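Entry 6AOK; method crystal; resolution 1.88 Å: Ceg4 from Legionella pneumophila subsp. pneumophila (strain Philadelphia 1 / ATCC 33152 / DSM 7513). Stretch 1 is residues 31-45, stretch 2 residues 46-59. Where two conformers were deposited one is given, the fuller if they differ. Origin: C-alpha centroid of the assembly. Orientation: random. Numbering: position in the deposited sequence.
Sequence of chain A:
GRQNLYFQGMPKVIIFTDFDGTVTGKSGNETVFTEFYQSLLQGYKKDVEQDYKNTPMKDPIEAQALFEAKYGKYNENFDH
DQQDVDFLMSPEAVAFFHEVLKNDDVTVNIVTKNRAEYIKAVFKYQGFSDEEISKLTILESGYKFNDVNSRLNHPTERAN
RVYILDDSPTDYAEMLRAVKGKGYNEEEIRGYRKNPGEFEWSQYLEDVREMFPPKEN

Stretch 1, residues 31-45: TVFTEFYQSLLQGYK
Stretch 2 (46-59) KDVEQDYKNTPMKD

A chain segment without regular secondary structure can be held against a short helix and the turn that follows it by amide side chains and a single backbone bridge, as residues 31-59 of Ceg4 illustrate. A type I turn, Thr31 to Thr34, leads into a helix beginning at Glu35. Thr34 (chi1 p) caps it, its OG1 accepting from Tyr37 N at 3.2 Å. Type II turns at Leu41-Tyr44 and Lys45-Val48 then bring the chain back, and the remainder, extended from Val48 to Asp51 and again from Thr55 but bent at Tyr52 to Asn54, packs against what preceded it, burying 1264 Å². Gly43 supplies the positive phi (82°) of the first and Asp47 (66°) that of the second, which Val48 N closes on Lys45 O at 3.0 Å.

Backbone pairing is confined to one bridge, Leu41 with Met57, their CA atoms 4.3 Å apart. The flanking hydrogen bonds follow the antiparallel pattern: Gln42 N donates to Pro56 O at 2.9 Å and Lys58 N to Leu40 O at 2.8 Å.

Glutamines extend this pairing, because an amide both donates and accepts, as a peptide group does. Gln38 (m, m, chi3 -38°) points toward the second stretch; its OE1 takes Gln50 N at 2.7 Å, while its NE2 reaches Gln50 O at 3.3 Å and Val32 O at 3.0 Å, satisfying a buried amide. Gln50 (m, t, chi3 98°) directs NE2 to Gln42 O at 3.0 Å. Gln42 (m, t, chi3 37°) sends NE2 to Met57 O at 2.8 Å.

Charged groups serve the backbone too. The extended Lys58 side chain (m, t, t, t) brings NZ to Ser39 O at 2.7 Å. Glu35 (m, m, chi3 -31°) accepts Asp47 N at OE1, 3.1 Å away and nearly linear, and the same oxygen receives Tyr44 OH at 2.6 Å. Glu35 OE2 also lies 3.6 Å from Asp47 OD1, a like-charge approach.

Val32, Tyr37 (t, chi2 -82°), Leu40 and Leu41 (both m, t) are buried, where apolar and aromatic side chains suit. Tyr52 (chi1 p, chi2 -88°) points toward the first stretch and lays one ring face under Val32 CG2, 3.9 Å from the ring centroid; the Phe33 ring approaches obliquely, its CE1 4.3 Å from Tyr52 CD1. Selenomethionine Met57 (t, t, m) puts CE 3.6 Å from Leu41 CD2 and 4.2 Å from Tyr37 CZ.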

# COMPACT_ATOMS: atom_id res chain seq x y z
N THR A 31 -12.12 8.63 4.35
CA THR A 31 -12.45 7.44 3.57
C THR A 31 -13.44 6.55 4.28
O THR A 31 -14.48 6.18 3.71
CB THR A 31 -11.17 6.64 3.27
OG1 THR A 31 -10.30 7.42 2.46
CG2 THR A 31 -11.45 5.37 2.55
N VAL A 32 -13.14 6.17 5.53
CA VAL A 32 -13.79 4.99 6.09
C VAL A 32 -15.15 5.29 6.65
O VAL A 32 -15.89 4.34 6.95
CB VAL A 32 -12.93 4.29 7.16
CG1 VAL A 32 -11.58 3.81 6.53
CG2 VAL A 32 -12.74 5.19 8.41
N PHE A 33 -15.52 6.56 6.78
CA PHE A 33 -16.85 6.93 7.27
C PHE A 33 -17.79 7.38 6.15
O PHE A 33 -18.92 7.80 6.44
CB PHE A 33 -16.70 8.04 8.33
CG PHE A 33 -15.70 7.66 9.44
CD1 PHE A 33 -16.01 6.64 10.35
CD2 PHE A 33 -14.48 8.28 9.54
CE1 PHE A 33 -15.09 6.26 11.38
CE2 PHE A 33 -13.56 7.92 10.57
CZ PHE A 33 -13.86 6.93 11.46
N THR A 34 -17.36 7.29 4.90
CA THR A 34 -18.21 7.67 3.78
C THR A 34 -19.28 6.62 3.54
O THR A 34 -19.12 5.44 3.89
CB THR A 34 -17.38 7.83 2.49
OG1 THR A 34 -16.77 6.57 2.16
CG2 THR A 34 -16.32 8.88 2.68
N GLU A 35 -20.37 7.03 2.85
CA GLU A 35 -21.37 6.03 2.49
C GLU A 35 -20.74 4.93 1.66
O GLU A 35 -21.05 3.75 1.86
CB GLU A 35 -22.55 6.63 1.72
CG GLU A 35 -23.39 7.60 2.49
CD GLU A 35 -24.11 6.96 3.67
OE1 GLU A 35 -24.46 5.77 3.62
OE2 GLU A 35 -24.30 7.66 4.66
N PHE A 36 -19.82 5.28 0.75
CA PHE A 36 -19.27 4.26 -0.13
C PHE A 36 -18.52 3.19 0.64
O PHE A 36 -18.79 2.01 0.48
CB PHE A 36 -18.35 4.86 -1.20
CG PHE A 36 -17.69 3.80 -2.03
CD1 PHE A 36 -18.46 2.93 -2.80
CD2 PHE A 36 -16.32 3.61 -1.97
CE1 PHE A 36 -17.85 1.91 -3.55
CE2 PHE A 36 -15.68 2.58 -2.73
CZ PHE A 36 -16.45 1.75 -3.51
N TYR A 37 -17.60 3.58 1.52
CA TYR A 37 -16.89 2.58 2.30
C TYR A 37 -17.86 1.77 3.17
O TYR A 37 -17.75 0.53 3.30
CB TYR A 37 -15.86 3.27 3.18
CG TYR A 37 -14.93 2.33 3.90
CD1 TYR A 37 -15.30 1.72 5.10
CD2 TYR A 37 -13.67 2.07 3.38
CE1 TYR A 37 -14.41 0.86 5.75
CE2 TYR A 37 -12.77 1.23 4.02
CZ TYR A 37 -13.15 0.63 5.19
OH TYR A 37 -12.27 -0.23 5.81
N GLN A 38 -18.79 2.46 3.81
CA GLN A 38 -19.72 1.77 4.71
C GLN A 38 -20.60 0.79 3.94
O GLN A 38 -21.02 -0.24 4.49
CB GLN A 38 -20.59 2.80 5.45
CG GLN A 38 -19.71 3.61 6.47
CD GLN A 38 -19.42 2.81 7.72
OE1 GLN A 38 -20.27 2.06 8.23
NE2 GLN A 38 -18.28 3.01 8.27
N SER A 39 -20.90 1.10 2.67
CA SER A 39 -21.69 0.18 1.84
C SER A 39 -20.98 -1.13 1.57
O SER A 39 -21.63 -2.11 1.14
CB SER A 39 -22.06 0.86 0.50
OG SER A 39 -20.93 0.87 -0.43
N LEU A 40 -19.66 -1.19 1.78
CA LEU A 40 -18.94 -2.45 1.58
C LEU A 40 -19.03 -3.37 2.78
O LEU A 40 -18.51 -4.49 2.72
CB LEU A 40 -17.46 -2.19 1.28
CG LEU A 40 -17.16 -1.23 0.11
CD1 LEU A 40 -15.69 -0.87 0.08
CD2 LEU A 40 -17.53 -1.94 -1.20
N LEU A 41 -19.61 -2.93 3.89
CA LEU A 41 -19.70 -3.77 5.09
C LEU A 41 -21.01 -4.55 5.09
O LEU A 41 -22.05 -4.02 4.74
CB LEU A 41 -19.57 -2.92 6.36
CG LEU A 41 -18.32 -1.99 6.37
CD1 LEU A 41 -18.34 -1.07 7.65
CD2 LEU A 41 -17.04 -2.82 6.35
N GLN A 42 -20.95 -5.80 5.53
CA GLN A 42 -22.18 -6.55 5.77
C GLN A 42 -23.07 -5.79 6.75
O GLN A 42 -22.58 -5.17 7.69
CB GLN A 42 -21.83 -7.94 6.34
CG GLN A 42 -21.05 -8.80 5.32
CD GLN A 42 -20.67 -10.13 5.93
OE1 GLN A 42 -21.45 -10.71 6.70
NE2 GLN A 42 -19.47 -10.61 5.63
N GLY A 43 -24.37 -5.82 6.50
CA GLY A 43 -25.34 -5.15 7.37
C GLY A 43 -25.50 -3.67 7.13
O GLY A 43 -26.21 -3.01 7.90
N TYR A 44 -24.86 -3.13 6.08
CA TYR A 44 -24.95 -1.72 5.74
C TYR A 44 -26.36 -1.20 5.69
O TYR A 44 -27.25 -1.80 5.08
CB TYR A 44 -24.33 -1.51 4.35
CG TYR A 44 -24.57 -0.14 3.78
CD1 TYR A 44 -24.01 0.99 4.38
CD2 TYR A 44 -25.29 0.02 2.59
CE1 TYR A 44 -24.15 2.26 3.82
CE2 TYR A 44 -25.47 1.30 2.03
CZ TYR A 44 -24.87 2.40 2.64
OH TYR A 44 -25.03 3.68 2.10
N LYS A 45 -26.56 -0.04 6.28
CA LYS A 45 -27.80 0.69 6.18
C LYS A 45 -27.43 2.11 5.84
O LYS A 45 -26.51 2.67 6.45
CB LYS A 45 -28.61 0.63 7.47
CG LYS A 45 -29.08 -0.78 7.78
CD LYS A 45 -30.08 -0.75 8.91
CE LYS A 45 -29.47 -0.11 10.17
NZ LYS A 45 -30.48 0.78 10.83
N LYS A 46 -28.10 2.67 4.85
CA LYS A 46 -27.77 4.00 4.38
C LYS A 46 -27.83 5.02 5.51
O LYS A 46 -28.77 5.02 6.31
CB LYS A 46 -28.73 4.39 3.27
CG LYS A 46 -28.33 5.67 2.59
CD LYS A 46 -28.74 5.71 1.12
CE LYS A 46 -27.80 6.66 0.36
NZ LYS A 46 -28.45 7.41 -0.79
N ASP A 47 -26.80 5.87 5.59
CA ASP A 47 -26.71 6.93 6.59
C ASP A 47 -26.55 6.37 8.01
O ASP A 47 -26.87 7.07 8.99
CB ASP A 47 -27.93 7.85 6.51
CG ASP A 47 -27.60 9.25 6.94
OD1 ASP A 47 -26.40 9.63 6.83
OD2 ASP A 47 -28.54 9.94 7.41
N VAL A 48 -26.10 5.11 8.13
CA VAL A 48 -25.70 4.52 9.40
C VAL A 48 -24.26 4.10 9.27
O VAL A 48 -23.88 3.53 8.25
CB VAL A 48 -26.57 3.31 9.79
CG1 VAL A 48 -26.08 2.75 11.13
CG2 VAL A 48 -28.08 3.71 9.87
N GLU A 49 -23.45 4.39 10.27
CA GLU A 49 -22.06 3.94 10.26
C GLU A 49 -21.88 2.75 11.20
O GLU A 49 -22.40 2.74 12.31
CB GLU A 49 -21.12 5.09 10.67
CG GLU A 49 -20.94 6.14 9.58
CD GLU A 49 -20.66 7.53 10.14
OE1 GLU A 49 -19.92 7.62 11.13
OE2 GLU A 49 -21.22 8.52 9.63
N GLN A 50 -21.12 1.76 10.76
CA GLN A 50 -20.73 0.64 11.59
C GLN A 50 -19.24 0.74 11.83
O GLN A 50 -18.54 1.41 11.09
CB GLN A 50 -21.06 -0.70 10.91
CG GLN A 50 -22.56 -0.86 10.61
CD GLN A 50 -22.79 -2.23 10.01
OE1 GLN A 50 -23.19 -3.16 10.74
NE2 GLN A 50 -22.50 -2.38 8.68
N ASP A 51 -18.75 0.07 12.87
CA ASP A 51 -17.32 0.07 13.14
C ASP A 51 -16.73 -0.18 11.76
O ASP A 51 -17.20 -1.07 11.05
CB ASP A 51 -16.94 -1.05 14.10
CG ASP A 51 -15.45 -1.15 14.32
OD1 ASP A 51 -14.69 -0.64 13.47
OD2 ASP A 51 -15.03 -1.74 15.34
N TYR A 52 -15.72 0.59 11.38
CA TYR A 52 -15.18 0.41 10.02
C TYR A 52 -14.16 -0.70 9.98
O TYR A 52 -13.94 -1.30 8.92
CB TYR A 52 -14.54 1.71 9.48
CG TYR A 52 -13.13 1.93 9.99
CD1 TYR A 52 -12.92 2.61 11.18
CD2 TYR A 52 -12.03 1.41 9.31
CE1 TYR A 52 -11.64 2.78 11.70
CE2 TYR A 52 -10.74 1.56 9.83
CZ TYR A 52 -10.56 2.26 11.01
OH TYR A 52 -9.25 2.42 11.51
N LYS A 53 -13.57 -1.02 11.11
CA LYS A 53 -12.37 -1.85 11.10
C LYS A 53 -12.73 -3.30 11.30
O LYS A 53 -12.11 -4.17 10.70
CB LYS A 53 -11.41 -1.35 12.18
CG LYS A 53 -10.10 -2.17 12.40
CD LYS A 53 -8.95 -1.59 11.61
CE LYS A 53 -7.65 -2.42 11.89
NZ LYS A 53 -6.61 -1.67 11.30
N ASN A 54 -13.75 -3.58 12.10
CA ASN A 54 -14.01 -4.94 12.55
C ASN A 54 -15.32 -5.52 12.05
O ASN A 54 -15.50 -6.73 12.13
CB ASN A 54 -14.00 -5.02 14.08
CG ASN A 54 -12.66 -4.60 14.64
OD1 ASN A 54 -11.62 -5.14 14.24
ND2 ASN A 54 -12.67 -3.60 15.53
N THR A 55 -16.22 -4.71 11.53
CA THR A 55 -17.44 -5.27 10.97
C THR A 55 -17.10 -6.13 9.74
O THR A 55 -16.33 -5.68 8.88
CB THR A 55 -18.39 -4.14 10.56
OG1 THR A 55 -18.69 -3.31 11.70
CG2 THR A 55 -19.73 -4.73 10.00
N PRO A 56 -17.64 -7.35 9.62
CA PRO A 56 -17.27 -8.19 8.47
C PRO A 56 -17.61 -7.50 7.15
O PRO A 56 -18.63 -6.80 7.02
CB PRO A 56 -18.08 -9.48 8.69
CG PRO A 56 -18.22 -9.58 10.23
CD PRO A 56 -18.45 -8.10 10.61
N MSE A 57 -16.72 -7.64 6.20
CA MSE A 57 -16.90 -6.99 4.91
C MSE A 57 -17.69 -7.89 3.98
O MSE A 57 -17.69 -9.11 4.14
CB MSE A 57 -15.54 -6.63 4.28
CG MSE A 57 -15.64 -5.73 3.07
SE MSE A 57 -14.04 -4.63 2.79
CE MSE A 57 -14.23 -3.29 4.16
N LYS A 58 -18.43 -7.29 3.04
CA LYS A 58 -19.09 -8.09 2.01
C LYS A 58 -18.05 -8.91 1.26
O LYS A 58 -16.87 -8.59 1.21
CB LYS A 58 -19.86 -7.17 1.05
CG LYS A 58 -21.18 -6.67 1.71
CD LYS A 58 -21.88 -5.60 0.94
CE LYS A 58 -23.12 -5.07 1.69
NZ LYS A 58 -23.69 -3.91 0.89
N ASP A 59 -18.52 -9.97 0.64
CA ASP A 59 -17.62 -10.81 -0.16
C ASP A 59 -16.85 -10.00 -1.19
O ASP A 59 -17.39 -9.02 -1.73
CB ASP A 59 -18.40 -11.90 -0.90
CG ASP A 59 -19.12 -12.87 0.06
OD1 ASP A 59 -18.41 -13.45 0.90
OD2 ASP A 59 -20.34 -13.15 -0.12
O HOH W 1 -23.02 5.23 6.28
O HOH W 2 -23.30 8.58 7.49
O HOH W 3 -21.86 -0.01 7.19
O HOH W 4 -24.48 0.83 8.07